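PDB 5UL3: 4'-phospho-dehydrooxetanocin synthase from Bacillus megaterium, which uses cobalamin, a [4Fe-4S] cluster and S-adenosylmethionine to carry out the oxidative ring contraction of dAMP to an oxetane aldehyde in oxetanocin A biosynthesis. Local coordinates for residues 459-464 with 497-503; 639-643 with 657-661; 304-308 with 341-345. All coordinates share one frame. Where two conformers were deposited one is given. Numbering follows the deposited sequence.

Contact 1: residues 459-464 with 497-503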
ATOM      1  N   LEU A 459      19.903   9.368  -2.951  1.00 25.88           N
ATOM      2  CA  LEU A 459      20.225   7.940  -2.847  1.00 25.89           C
ATOM      3  C   LEU A 459      21.535   7.728  -2.106  1.00 28.32           C
ATOM      4  O   LEU A 459      21.680   6.774  -1.332  1.00 25.75           O
ATOM      5  CB  LEU A 459      20.301   7.305  -4.236  1.00 24.23           C
ATOM      6  CG  LEU A 459      19.039   7.359  -5.093  1.00 27.28           C
ATOM      7  CD1 LEU A 459      19.282   6.664  -6.454  1.00 27.77           C
ATOM      8  CD2 LEU A 459      17.852   6.762  -4.354  1.00 28.08           C
ATOM      9  N   ARG A 460      22.493   8.619  -2.332  1.00 24.71           N
ATOM     10  CA  ARG A 460      23.771   8.576  -1.628  1.00 28.03           C
ATOM     11  C   ARG A 460      23.579   8.710  -0.119  1.00 26.47           C
ATOM     12  O   ARG A 460      24.151   7.943   0.671  1.00 26.93           O
ATOM     13  CB  ARG A 460      24.653   9.702  -2.185  1.00 32.45           C
ATOM     14  CG  ARG A 460      26.125   9.649  -1.860  1.00 39.66           C
ATOM     15  CD  ARG A 460      26.874  10.827  -2.510  1.00 37.08           C
ATOM     16  NE  ARG A 460      26.994  10.711  -3.960  1.00 37.31           N
ATOM     17  CZ  ARG A 460      27.232  11.733  -4.775  1.00 34.48           C
ATOM     18  NH1 ARG A 460      27.367  12.968  -4.289  1.00 40.75           N
ATOM     19  NH2 ARG A 460      27.326  11.530  -6.077  1.00 39.12           N
ATOM     20  N   LEU A 461      22.779   9.691   0.305  1.00 26.12           N
ATOM     21  CA  LEU A 461      22.569   9.928   1.728  1.00 21.88           C
ATOM     22  C   LEU A 461      21.845   8.765   2.405  1.00 26.83           C
ATOM     23  O   LEU A 461      22.248   8.317   3.486  1.00 26.16           O
ATOM     24  CB  LEU A 461      21.791  11.241   1.921  1.00 27.83           C
ATOM     25  CG  LEU A 461      22.560  12.491   1.481  1.00 25.49           C
ATOM     26  CD1 LEU A 461      21.631  13.708   1.298  1.00 26.10           C
ATOM     27  CD2 LEU A 461      23.663  12.822   2.503  1.00 28.24           C
ATOM     28  N   VAL A 462      20.769   8.270   1.795  1.00 26.22           N
ATOM     29  CA  VAL A 462      20.005   7.199   2.440  1.00 22.68           C
ATOM     30  C   VAL A 462      20.815   5.911   2.465  1.00 25.58           C
ATOM     31  O   VAL A 462      20.850   5.209   3.483  1.00 25.20           O
ATOM     32  CB  VAL A 462      18.647   6.987   1.748  1.00 22.95           C
ATOM     33  CG1 VAL A 462      17.922   5.771   2.384  1.00 28.84           C
ATOM     34  CG2 VAL A 462      17.768   8.260   1.900  1.00 24.54           C
ATOM     35  N   SER A 463      21.481   5.584   1.355  1.00 24.29           N
ATOM     36  CA  SER A 463      22.245   4.332   1.335  1.00 26.17           C
ATOM     37  C   SER A 463      23.425   4.380   2.303  1.00 29.48           C
ATOM     38  O   SER A 463      23.735   3.363   2.947  1.00 27.76           O
ATOM     39  CB  SER A 463      22.702   4.005  -0.087  1.00 28.16           C
ATOM     40  OG  SER A 463      23.575   4.987  -0.618  1.00 28.92           O
ATOM     41  N   ALA A 464      24.053   5.551   2.475  1.00 27.70           N
ATOM     42  CA  ALA A 464      25.157   5.666   3.422  1.00 25.33           C
ATOM     43  C   ALA A 464      24.724   5.376   4.852  1.00 31.24           C
ATOM     44  O   ALA A 464      25.564   5.001   5.676  1.00 29.47           O
ATOM     45  CB  ALA A 464      25.801   7.064   3.332  1.00 22.94           C
ATOM     46  N   ASP A 497      28.287   6.416  -8.663  1.00 33.82           N
ATOM     47  CA  ASP A 497      28.637   7.282  -7.544  1.00 32.95           C
ATOM     48  C   ASP A 497      27.428   7.649  -6.697  1.00 34.47           C
ATOM     49  O   ASP A 497      27.457   8.655  -5.981  1.00 36.02           O
ATOM     50  CB  ASP A 497      29.337   8.541  -8.049  1.00 38.29           C
ATOM     51  CG  ASP A 497      28.449   9.383  -8.934  1.00 43.07           C
ATOM     52  OD1 ASP A 497      27.496   8.832  -9.524  1.00 39.23           O
ATOM     53  OD2 ASP A 497      28.711  10.599  -9.048  1.00 50.51           O
ATOM     54  N   ALA A 498      26.366   6.850  -6.758  1.00 32.31           N
ATOM     55  CA  ALA A 498      25.157   7.106  -5.988  1.00 31.37           C
ATOM     56  C   ALA A 498      25.004   6.148  -4.817  1.00 28.50           C
ATOM     57  O   ALA A 498      24.761   6.578  -3.691  1.00 31.32           O
ATOM     58  CB  ALA A 498      23.920   7.014  -6.899  1.00 28.79           C
ATOM     59  N   LEU A 499      25.170   4.849  -5.040  1.00 28.48           N
ATOM     60  CA  LEU A 499      24.900   3.883  -3.980  1.00 27.93           C
ATOM     61  C   LEU A 499      26.128   3.726  -3.089  1.00 33.74           C
ATOM     62  O   LEU A 499      27.205   3.339  -3.560  1.00 33.04           O
ATOM     63  CB  LEU A 499      24.471   2.543  -4.582  1.00 32.89           C
ATOM     64  CG  LEU A 499      23.282   2.634  -5.552  1.00 30.93           C
ATOM     65  CD1 LEU A 499      22.943   1.272  -6.152  1.00 29.40           C
ATOM     66  CD2 LEU A 499      22.056   3.241  -4.855  1.00 27.11           C
ATOM     67  N   MET A 500      25.963   4.035  -1.806  1.00 27.05           N
ATOM     68  CA  MET A 500      27.033   3.977  -0.821  1.00 28.44           C
ATOM     69  C   MET A 500      26.883   2.741   0.052  1.00 29.04           C
ATOM     70  O   MET A 500      25.770   2.300   0.355  1.00 30.36           O
ATOM     71  CB  MET A 500      27.035   5.214   0.081  1.00 26.53           C
ATOM     72  CG  MET A 500      27.231   6.535  -0.639  1.00 29.97           C
ATOM     73  SD  MET A 500      28.892   6.727  -1.328  1.00 32.19           S
ATOM     74  CE  MET A 500      28.502   6.615  -3.056  1.00 33.32           C
ATOM     75  N   LYS A 501      28.023   2.193   0.467  1.00 31.39           N
ATOM     76  CA  LYS A 501      28.020   1.207   1.525  1.00 28.24           C
ATOM     77  C   LYS A 501      27.574   1.870   2.818  1.00 31.47           C
ATOM     78  O   LYS A 501      27.679   3.090   2.958  1.00 29.94           O
ATOM     79  CB  LYS A 501      29.414   0.620   1.727  1.00 37.49           C
ATOM     80  CG  LYS A 501      29.967  -0.146   0.554  1.00 32.22           C
ATOM     81  CD  LYS A 501      31.411  -0.548   0.844  1.00 39.84           C
ATOM     82  CE  LYS A 501      31.915  -1.580  -0.151  1.00 48.08           C
ATOM     83  NZ  LYS A 501      33.357  -1.882   0.056  1.00 58.51           N
ATOM     84  N   PRO A 502      27.076   1.092   3.781  1.00 29.00           N
ATOM     85  CA  PRO A 502      26.823   1.654   5.115  1.00 29.21           C
ATOM     86  C   PRO A 502      28.105   2.240   5.674  1.00 40.93           C
ATOM     87  O   PRO A 502      29.131   1.565   5.755  1.00 38.62           O
ATOM     88  CB  PRO A 502      26.345   0.443   5.933  1.00 31.06           C
ATOM     89  CG  PRO A 502      25.786  -0.499   4.908  1.00 31.29           C
ATOM     90  CD  PRO A 502      26.643  -0.315   3.682  1.00 34.88           C
ATOM     91  N   ILE A 503      28.047   3.511   6.048  1.00 31.15           N
ATOM     92  CA  ILE A 503      29.230   4.250   6.467  1.00 35.84           C
ATOM     93  C   ILE A 503      29.254   4.287   7.986  1.00 38.03           C
ATOM     94  O   ILE A 503      28.253   4.632   8.621  1.00 41.68           O
ATOM     95  CB  ILE A 503      29.241   5.672   5.877  1.00 34.34           C
ATOM     96  CG1 ILE A 503      29.394   5.610   4.356  1.00 32.45           C
ATOM     97  CG2 ILE A 503      30.372   6.485   6.484  1.00 43.07           C
ATOM     98  CD1 ILE A 503      29.437   6.968   3.681  1.00 35.46           C
TER
HETATM   99  O   HOH W   1      25.412   4.138   9.060  1.00 49.61           O
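R460, A464 and M500 bury the most surface where helix 452-464 meets the irregular segment 497-503, extended from L499 on. R460 runs out across the segment, and its guanidinium reaches the backbone of D497 edge-on: NE and NH2 of R460 both donate to O of D497, each at 2.9 Å, a bifurcated grip on one carbonyl. The salt bridge between R460 NH2 and D497 OD2 is longer, at 3.4 Å, and this carboxylate is also paired with R495; R460 NH1 turns instead to the carbonyl of L517. The aliphatic part of the arginine lies against M500, with R460 CG 3.5 Å from M500 CG, while R460 CA makes a CA-H...O contact of 3.0 Å with A498 O.

One turn on, A464 offers its small side chain to M500 (CB to CB 3.9 Å) and to I503 (A464 CB to I503 CD1, 3.7 Å). Its carbonyl O accepts from I503 N at 2.9 Å. Between these anchors S463 OG relays a hydrogen bond: it donates to L459 O at 2.7 Å, within its own helix, and accepts from M500 N at 2.8 Å. Helices 510-519 and 521-527 cover the M500 and I503 side chains.

The contact therefore couples apolar burial to backbone recognition within the radical SAM core. D497 O, M500 N and I503 N, backbone groups of a segment with no regular secondary structure, are each satisfied by the helix, so the loop is held to it by its backbone as much as by its side chains.

Contact 2: residues 639-643 with 657-661; sequences FLLKY and ILSDF
F639 packs its ring against the side chains of I657, L658 and F661, joining two consecutive helices of a helical hairpin, 620-648 and 652-664, in a region consistent with the C-terminal helix bundle. Both segments are regular alpha-helix, with Y643 N to F639 O at 2.8 Å and F661 N to I657 O at 2.9 Å. Their local axes approach to 10.9 Å and cross at -132°, so the chain runs back obliquely; the nearest CA atoms are those of Y643 and L658, 7.1 Å apart.

F639 takes chi1 m (-74°) and F661 chi1 t (175°). Their ring centroids lie 4.7 Å apart with planes at 33°, an oblique pair in which F639 CD2 sits over one face of F661, 3.7 Å from F661 CD1. F639 CE1 is 3.7 Å from I657 CG2. L658 (chi1 m, chi2 t) inserts between F639, K642 and Y643: its CD2 is 3.9 Å from F639 O, and its CD1 is 3.8 Å from K642 O and 4.0 Å from Y643 CA. W693 of helix 683-709 packs on F639 and Y643.

No hydrogen bond crosses the interface. K642 stretches out through three t torsions and a final p (chi4 71°), NZ reaching a salt bridge with E494, and on the way its CE passes 3.8 Å from I657 CD1.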
ATOM      1  N   PHE A 639      20.886  -3.152 -20.576  1.00 29.90           N
ATOM      2  CA  PHE A 639      21.667  -2.817 -21.753  1.00 31.50           C
ATOM      3  C   PHE A 639      20.959  -3.184 -23.045  1.00 32.15           C
ATOM      4  O   PHE A 639      21.388  -2.731 -24.113  1.00 34.83           O
ATOM      5  CB  PHE A 639      23.050  -3.453 -21.653  1.00 31.52           C
ATOM      6  CG  PHE A 639      23.936  -2.753 -20.673  1.00 34.00           C
ATOM      7  CD1 PHE A 639      24.402  -1.473 -20.941  1.00 31.38           C
ATOM      8  CD2 PHE A 639      24.265  -3.341 -19.467  1.00 38.01           C
ATOM      9  CE1 PHE A 639      25.206  -0.796 -20.023  1.00 34.88           C
ATOM     10  CE2 PHE A 639      25.055  -2.670 -18.543  1.00 33.49           C
ATOM     11  CZ  PHE A 639      25.529  -1.400 -18.817  1.00 36.96           C
ATOM     12  N   LEU A 640      19.865  -3.943 -22.969  1.00 26.07           N
ATOM     13  CA  LEU A 640      18.983  -4.078 -24.121  1.00 32.76           C
ATOM     14  C   LEU A 640      18.536  -2.713 -24.624  1.00 30.90           C
ATOM     15  O   LEU A 640      18.637  -2.413 -25.820  1.00 28.75           O
ATOM     16  CB  LEU A 640      17.762  -4.917 -23.767  1.00 26.21           C
ATOM     17  CG  LEU A 640      16.612  -4.746 -24.758  1.00 31.64           C
ATOM     18  CD1 LEU A 640      16.913  -5.454 -26.121  1.00 29.01           C
ATOM     19  CD2 LEU A 640      15.298  -5.229 -24.162  1.00 31.69           C
ATOM     20  N   LEU A 641      18.016  -1.873 -23.721  1.00 28.12           N
ATOM     21  CA  LEU A 641      17.549  -0.559 -24.147  1.00 29.16           C
ATOM     22  C   LEU A 641      18.700   0.307 -24.647  1.00 32.10           C
ATOM     23  O   LEU A 641      18.544   1.053 -25.623  1.00 33.24           O
ATOM     24  CB  LEU A 641      16.805   0.142 -23.013  1.00 23.57           C
ATOM     25  CG  LEU A 641      16.206   1.482 -23.422  1.00 29.24           C
ATOM     26  CD1 LEU A 641      15.388   1.309 -24.693  1.00 33.82           C
ATOM     27  CD2 LEU A 641      15.335   2.025 -22.284  1.00 30.45           C
ATOM     28  N   LYS A 642      19.861   0.232 -23.993  1.00 30.43           N
ATOM     29  CA  LYS A 642      21.007   0.986 -24.484  1.00 37.79           C
ATOM     30  C   LYS A 642      21.390   0.522 -25.885  1.00 35.12           C
ATOM     31  O   LYS A 642      21.720   1.340 -26.753  1.00 34.77           O
ATOM     32  CB  LYS A 642      22.185   0.851 -23.518  1.00 31.42           C
ATOM     33  CG  LYS A 642      23.311   1.830 -23.781  1.00 30.71           C
ATOM     34  CD  LYS A 642      24.400   1.712 -22.730  1.00 38.52           C
ATOM     35  CE  LYS A 642      25.246   2.983 -22.640  1.00 40.43           C
ATOM     36  NZ  LYS A 642      24.564   4.191 -22.035  1.00 37.58           N
ATOM     37  N   TYR A 643      21.276  -0.782 -26.133  1.00 31.77           N
ATOM     38  CA  TYR A 643      21.564  -1.344 -27.448  1.00 34.13           C
ATOM     39  C   TYR A 643      20.540  -0.896 -28.487  1.00 42.71           C
ATOM     40  O   TYR A 643      20.908  -0.555 -29.619  1.00 38.29           O
ATOM     41  CB  TYR A 643      21.605  -2.863 -27.329  1.00 31.68           C
ATOM     42  CG  TYR A 643      21.974  -3.620 -28.583  1.00 35.97           C
ATOM     43  CD1 TYR A 643      23.254  -3.548 -29.110  1.00 38.97           C
ATOM     44  CD2 TYR A 643      21.052  -4.440 -29.207  1.00 36.00           C
ATOM     45  CE1 TYR A 643      23.599  -4.266 -30.254  1.00 42.22           C
ATOM     46  CE2 TYR A 643      21.389  -5.169 -30.347  1.00 39.83           C
ATOM     47  CZ  TYR A 643      22.657  -5.072 -30.865  1.00 45.01           C
ATOM     48  OH  TYR A 643      22.973  -5.789 -31.999  1.00 43.55           O
ATOM     49  N   ILE A 657      30.780   1.506 -24.015  1.00 45.46           N
ATOM     50  CA  ILE A 657      30.108   0.811 -22.919  1.00 43.82           C
ATOM     51  C   ILE A 657      29.524  -0.508 -23.408  1.00 35.86           C
ATOM     52  O   ILE A 657      29.721  -1.560 -22.792  1.00 37.54           O
ATOM     53  CB  ILE A 657      29.025   1.712 -22.295  1.00 39.00           C
ATOM     54  CG1 ILE A 657      29.650   3.001 -21.766  1.00 38.49           C
ATOM     55  CG2 ILE A 657      28.304   0.974 -21.164  1.00 39.56           C
ATOM     56  CD1 ILE A 657      28.640   4.023 -21.294  1.00 48.10           C
ATOM     57  N   LEU A 658      28.804  -0.471 -24.533  1.00 41.77           N
ATOM     58  CA  LEU A 658      28.214  -1.695 -25.059  1.00 40.30           C
ATOM     59  C   LEU A 658      29.290  -2.693 -25.469  1.00 44.92           C
ATOM     60  O   LEU A 658      29.151  -3.897 -25.234  1.00 44.48           O
ATOM     61  CB  LEU A 658      27.294  -1.364 -26.234  1.00 43.61           C
ATOM     62  CG  LEU A 658      25.964  -0.713 -25.841  1.00 37.31           C
ATOM     63  CD1 LEU A 658      25.290  -0.064 -27.040  1.00 38.43           C
ATOM     64  CD2 LEU A 658      25.050  -1.741 -25.185  1.00 39.39           C
ATOM     65  N   SER A 659      30.381  -2.208 -26.066  1.00 54.89           N
ATOM     66  CA  SER A 659      31.468  -3.105 -26.449  1.00 52.45           C
ATOM     67  C   SER A 659      32.125  -3.729 -25.222  1.00 44.74           C
ATOM     68  O   SER A 659      32.388  -4.936 -25.203  1.00 49.99           O
ATOM     69  CB  SER A 659      32.491  -2.353 -27.298  1.00 49.23           C
ATOM     70  OG  SER A 659      33.385  -3.253 -27.915  1.00 64.21           O
ATOM     71  N   ASP A 660      32.372  -2.928 -24.181  1.00 50.00           N
ATOM     72  CA  ASP A 660      32.887  -3.469 -22.923  1.00 49.16           C
ATOM     73  C   ASP A 660      31.963  -4.543 -22.363  1.00 56.16           C
ATOM     74  O   ASP A 660      32.420  -5.604 -21.922  1.00 53.83           O
ATOM     75  CB  ASP A 660      33.064  -2.349 -21.898  1.00 49.30           C
ATOM     76  CG  ASP A 660      34.325  -1.550 -22.121  1.00 65.49           C
ATOM     77  OD1 ASP A 660      35.081  -1.881 -23.060  1.00 67.38           O
ATOM     78  OD2 ASP A 660      34.562  -0.593 -21.352  1.00 62.93           O
ATOM     79  N   PHE A 661      30.655  -4.272 -22.353  1.00 50.36           N
ATOM     80  CA  PHE A 661      29.700  -5.226 -21.801  1.00 42.17           C
ATOM     81  C   PHE A 661      29.691  -6.520 -22.607  1.00 43.74           C
ATOM     82  O   PHE A 661      29.762  -7.618 -22.040  1.00 49.97           O
ATOM     83  CB  PHE A 661      28.307  -4.591 -21.755  1.00 46.05           C
ATOM     84  CG  PHE A 661      27.222  -5.523 -21.316  1.00 38.73           C
ATOM     85  CD1 PHE A 661      26.998  -5.768 -19.972  1.00 44.30           C
ATOM     86  CD2 PHE A 661      26.417  -6.156 -22.252  1.00 38.53           C
ATOM     87  CE1 PHE A 661      25.995  -6.630 -19.570  1.00 42.12           C
ATOM     88  CE2 PHE A 661      25.410  -7.013 -21.858  1.00 37.11           C
ATOM     89  CZ  PHE A 661      25.199  -7.256 -20.514  1.00 39.63           C
TER

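Contact 3: residues 304-308 with 341-345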
ATOM      1  N   ALA A 304       1.611 -10.294   6.388  1.00 30.83           N
ATOM      2  CA  ALA A 304       2.410  -9.171   6.873  1.00 27.05           C
ATOM      3  C   ALA A 304       1.602  -8.189   7.720  1.00 22.95           C
ATOM      4  O   ALA A 304       0.421  -7.937   7.456  1.00 27.22           O
ATOM      5  CB  ALA A 304       3.014  -8.404   5.694  1.00 24.42           C
ATOM      6  N   LEU A 305       2.279  -7.587   8.697  1.00 24.61           N
ATOM      7  CA  LEU A 305       1.721  -6.471   9.462  1.00 22.03           C
ATOM      8  C   LEU A 305       1.857  -5.158   8.691  1.00 25.97           C
ATOM      9  O   LEU A 305       2.853  -4.924   8.008  1.00 24.28           O
ATOM     10  CB  LEU A 305       2.449  -6.327  10.794  1.00 22.30           C
ATOM     11  CG  LEU A 305       2.536  -7.627  11.585  1.00 29.51           C
ATOM     12  CD1 LEU A 305       3.624  -7.504  12.621  1.00 29.44           C
ATOM     13  CD2 LEU A 305       1.189  -7.877  12.227  1.00 32.93           C
ATOM     14  N   THR A 306       0.840  -4.305   8.824  0.50 21.12           N
ATOM     15  CA  THR A 306       0.794  -3.001   8.176  0.50 22.62           C
ATOM     16  C   THR A 306       0.307  -1.973   9.185  0.50 20.07           C
ATOM     17  O   THR A 306      -0.266  -2.315  10.222  0.50 20.18           O
ATOM     18  CB  THR A 306      -0.147  -3.009   6.968  0.50 23.80           C
ATOM     19  OG1 THR A 306      -1.466  -3.348   7.413  0.50 22.49           O
ATOM     20  CG2 THR A 306       0.314  -4.023   5.914  0.50 17.74           C
ATOM     21  N   LEU A 307       0.539  -0.698   8.868  1.00 21.50           N
ATOM     22  CA  LEU A 307      -0.024   0.413   9.627  1.00 18.99           C
ATOM     23  C   LEU A 307       0.073   1.635   8.726  1.00 21.60           C
ATOM     24  O   LEU A 307       1.006   1.741   7.932  1.00 21.19           O
ATOM     25  CB  LEU A 307       0.735   0.683  10.925  1.00 22.50           C
ATOM     26  CG  LEU A 307       0.100   1.749  11.829  1.00 26.25           C
ATOM     27  CD1 LEU A 307      -1.336   1.349  12.188  1.00 27.10           C
ATOM     28  CD2 LEU A 307       0.937   1.938  13.096  1.00 27.60           C
ATOM     29  N   GLU A 308      -0.891   2.540   8.847  1.00 20.66           N
ATOM     30  CA  GLU A 308      -0.835   3.825   8.153  1.00 24.30           C
ATOM     31  C   GLU A 308      -0.685   4.900   9.220  1.00 23.10           C
ATOM     32  O   GLU A 308      -1.582   5.066  10.057  1.00 22.84           O
ATOM     33  CB  GLU A 308      -2.089   4.047   7.301  1.00 24.80           C
ATOM     34  CG  GLU A 308      -1.938   5.218   6.274  1.00 24.44           C
ATOM     35  CD  GLU A 308      -3.191   5.476   5.427  1.00 25.94           C
ATOM     36  OE1 GLU A 308      -4.315   5.266   5.933  1.00 22.75           O
ATOM     37  OE2 GLU A 308      -3.053   5.919   4.250  1.00 23.74           O
ATOM     38  N   GLN A 341      -0.303   2.359  18.506  1.00 24.32           N
ATOM     39  CA  GLN A 341      -0.786   1.449  17.475  1.00 23.77           C
ATOM     40  C   GLN A 341       0.311   0.480  17.046  1.00 21.57           C
ATOM     41  O   GLN A 341       0.042  -0.699  16.790  1.00 24.65           O
ATOM     42  CB  GLN A 341      -1.319   2.245  16.273  1.00 22.20           C
ATOM     43  CG  GLN A 341      -2.595   3.036  16.657  1.00 21.57           C
ATOM     44  CD  GLN A 341      -3.352   3.579  15.462  1.00 23.41           C
ATOM     45  OE1 GLN A 341      -3.272   3.042  14.355  1.00 23.03           O
ATOM     46  NE2 GLN A 341      -4.112   4.648  15.689  1.00 22.95           N
ATOM     47  N   LEU A 342       1.553   0.959  16.956  1.00 23.00           N
ATOM     48  CA  LEU A 342       2.656   0.049  16.638  1.00 24.76           C
ATOM     49  C   LEU A 342       2.800  -1.016  17.721  1.00 25.45           C
ATOM     50  O   LEU A 342       2.971  -2.209  17.420  1.00 24.86           O
ATOM     51  CB  LEU A 342       3.959   0.840  16.472  1.00 25.74           C
ATOM     52  CG  LEU A 342       4.101   1.647  15.159  1.00 24.58           C
ATOM     53  CD1 LEU A 342       5.252   2.634  15.302  1.00 25.05           C
ATOM     54  CD2 LEU A 342       4.303   0.725  13.931  1.00 27.01           C
ATOM     55  N   ASP A 343       2.707  -0.604  18.985  1.00 25.51           N
ATOM     56  CA  ASP A 343       2.789  -1.558  20.088  1.00 28.66           C
ATOM     57  C   ASP A 343       1.688  -2.607  20.000  1.00 30.69           C
ATOM     58  O   ASP A 343       1.947  -3.801  20.198  1.00 26.01           O
ATOM     59  CB  ASP A 343       2.731  -0.818  21.423  1.00 30.41           C
ATOM     60  CG  ASP A 343       2.806  -1.761  22.614  1.00 38.67           C
ATOM     61  OD1 ASP A 343       3.910  -2.258  22.901  1.00 34.60           O
ATOM     62  OD2 ASP A 343       1.759  -2.010  23.254  1.00 37.31           O
ATOM     63  N   ASP A 344       0.452  -2.179  19.698  1.00 24.18           N
ATOM     64  CA  ASP A 344      -0.669  -3.108  19.577  1.00 25.85           C
ATOM     65  C   ASP A 344      -0.428  -4.138  18.486  1.00 25.38           C
ATOM     66  O   ASP A 344      -0.597  -5.345  18.705  1.00 25.89           O
ATOM     67  CB  ASP A 344      -1.974  -2.362  19.264  1.00 23.36           C
ATOM     68  CG  ASP A 344      -2.469  -1.512  20.408  1.00 25.13           C
ATOM     69  OD1 ASP A 344      -2.004  -1.709  21.548  1.00 30.86           O
ATOM     70  OD2 ASP A 344      -3.327  -0.620  20.163  1.00 26.15           O
ATOM     71  N   ILE A 345      -0.056  -3.669  17.295  0.50 22.64           N
ATOM     72  CA  ILE A 345       0.107  -4.565  16.163  0.50 23.30           C
ATOM     73  C   ILE A 345       1.264  -5.524  16.410  0.50 23.49           C
ATOM     74  O   ILE A 345       1.177  -6.719  16.101  0.50 25.09           O
ATOM     75  CB  ILE A 345       0.296  -3.739  14.880  0.50 23.34           C
ATOM     76  CG1 ILE A 345      -0.995  -2.987  14.561  0.50 24.38           C
ATOM     77  CG2 ILE A 345       0.699  -4.625  13.717  0.50 19.23           C
ATOM     78  CD1 ILE A 345      -0.791  -1.838  13.630  0.50 21.97           C
TER
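Q341 opens the helical side of this contact, its OE1 lying 3.4 Å from CD1 of L307 on the strand; the amide nitrogen of the same side chain is bonded to Q337 within its own helix. L342 comes next. Its CA-to-CB bond points sideways, but the end of the side chain swings in, bringing L342 CD2 to 3.7 Å from L307 CD2. After D343 and D344, which face elsewhere, I345, one turn after Q341, returns to the interface and buries about as much surface as L307. Its CG2 meets L305 CD2 at 3.6 Å, and its CD1 packs 3.5 Å from L307 CD1 and also 3.5 Å from T306 O.

L305 and L307 thus present one face of the strand to the helix, while T306 and E308 direct their CA-to-CB bonds away from it. On that other side E308 hydrogen-bonds cobalamin through OE2, and T306 OG1 bonds the carbonyl of L136. The strand and helix run nearly antiparallel, at 164°, and their local axes approach to 9.5 Å, as expected of the first beta-alpha unit in the partial TIM barrel of a radical SAM enzyme. Helix 335-351 leads on to strand 357-360, which pairs in parallel with strand 305-311 through L305 with Y359, the pairing continuing just beyond it with L307 and A361; I358 and M360 of strand 357-360 also touch L342.

In the fold
Along the chain the three contacts follow one another without overlap, in the order 3, 1, 2. Contacts 3 and 1 both belong to the radical SAM core: contact 3 packs a helix on the first parallel strand of its six-stranded sheet, whereas contact 1 involves the helix that precedes the last, 470-473. Their centres are 29 Å apart. Contact 3 is the one at the cofactor, since E308 binds cobalamin directly; in contact 1 the L459 side chain is still about 11 Å from that of E436, which binds S-adenosylmethionine. Contact 2 lies away from these sites, its centre 25 Å from that of contact 1 and 45 Å from that of contact 3.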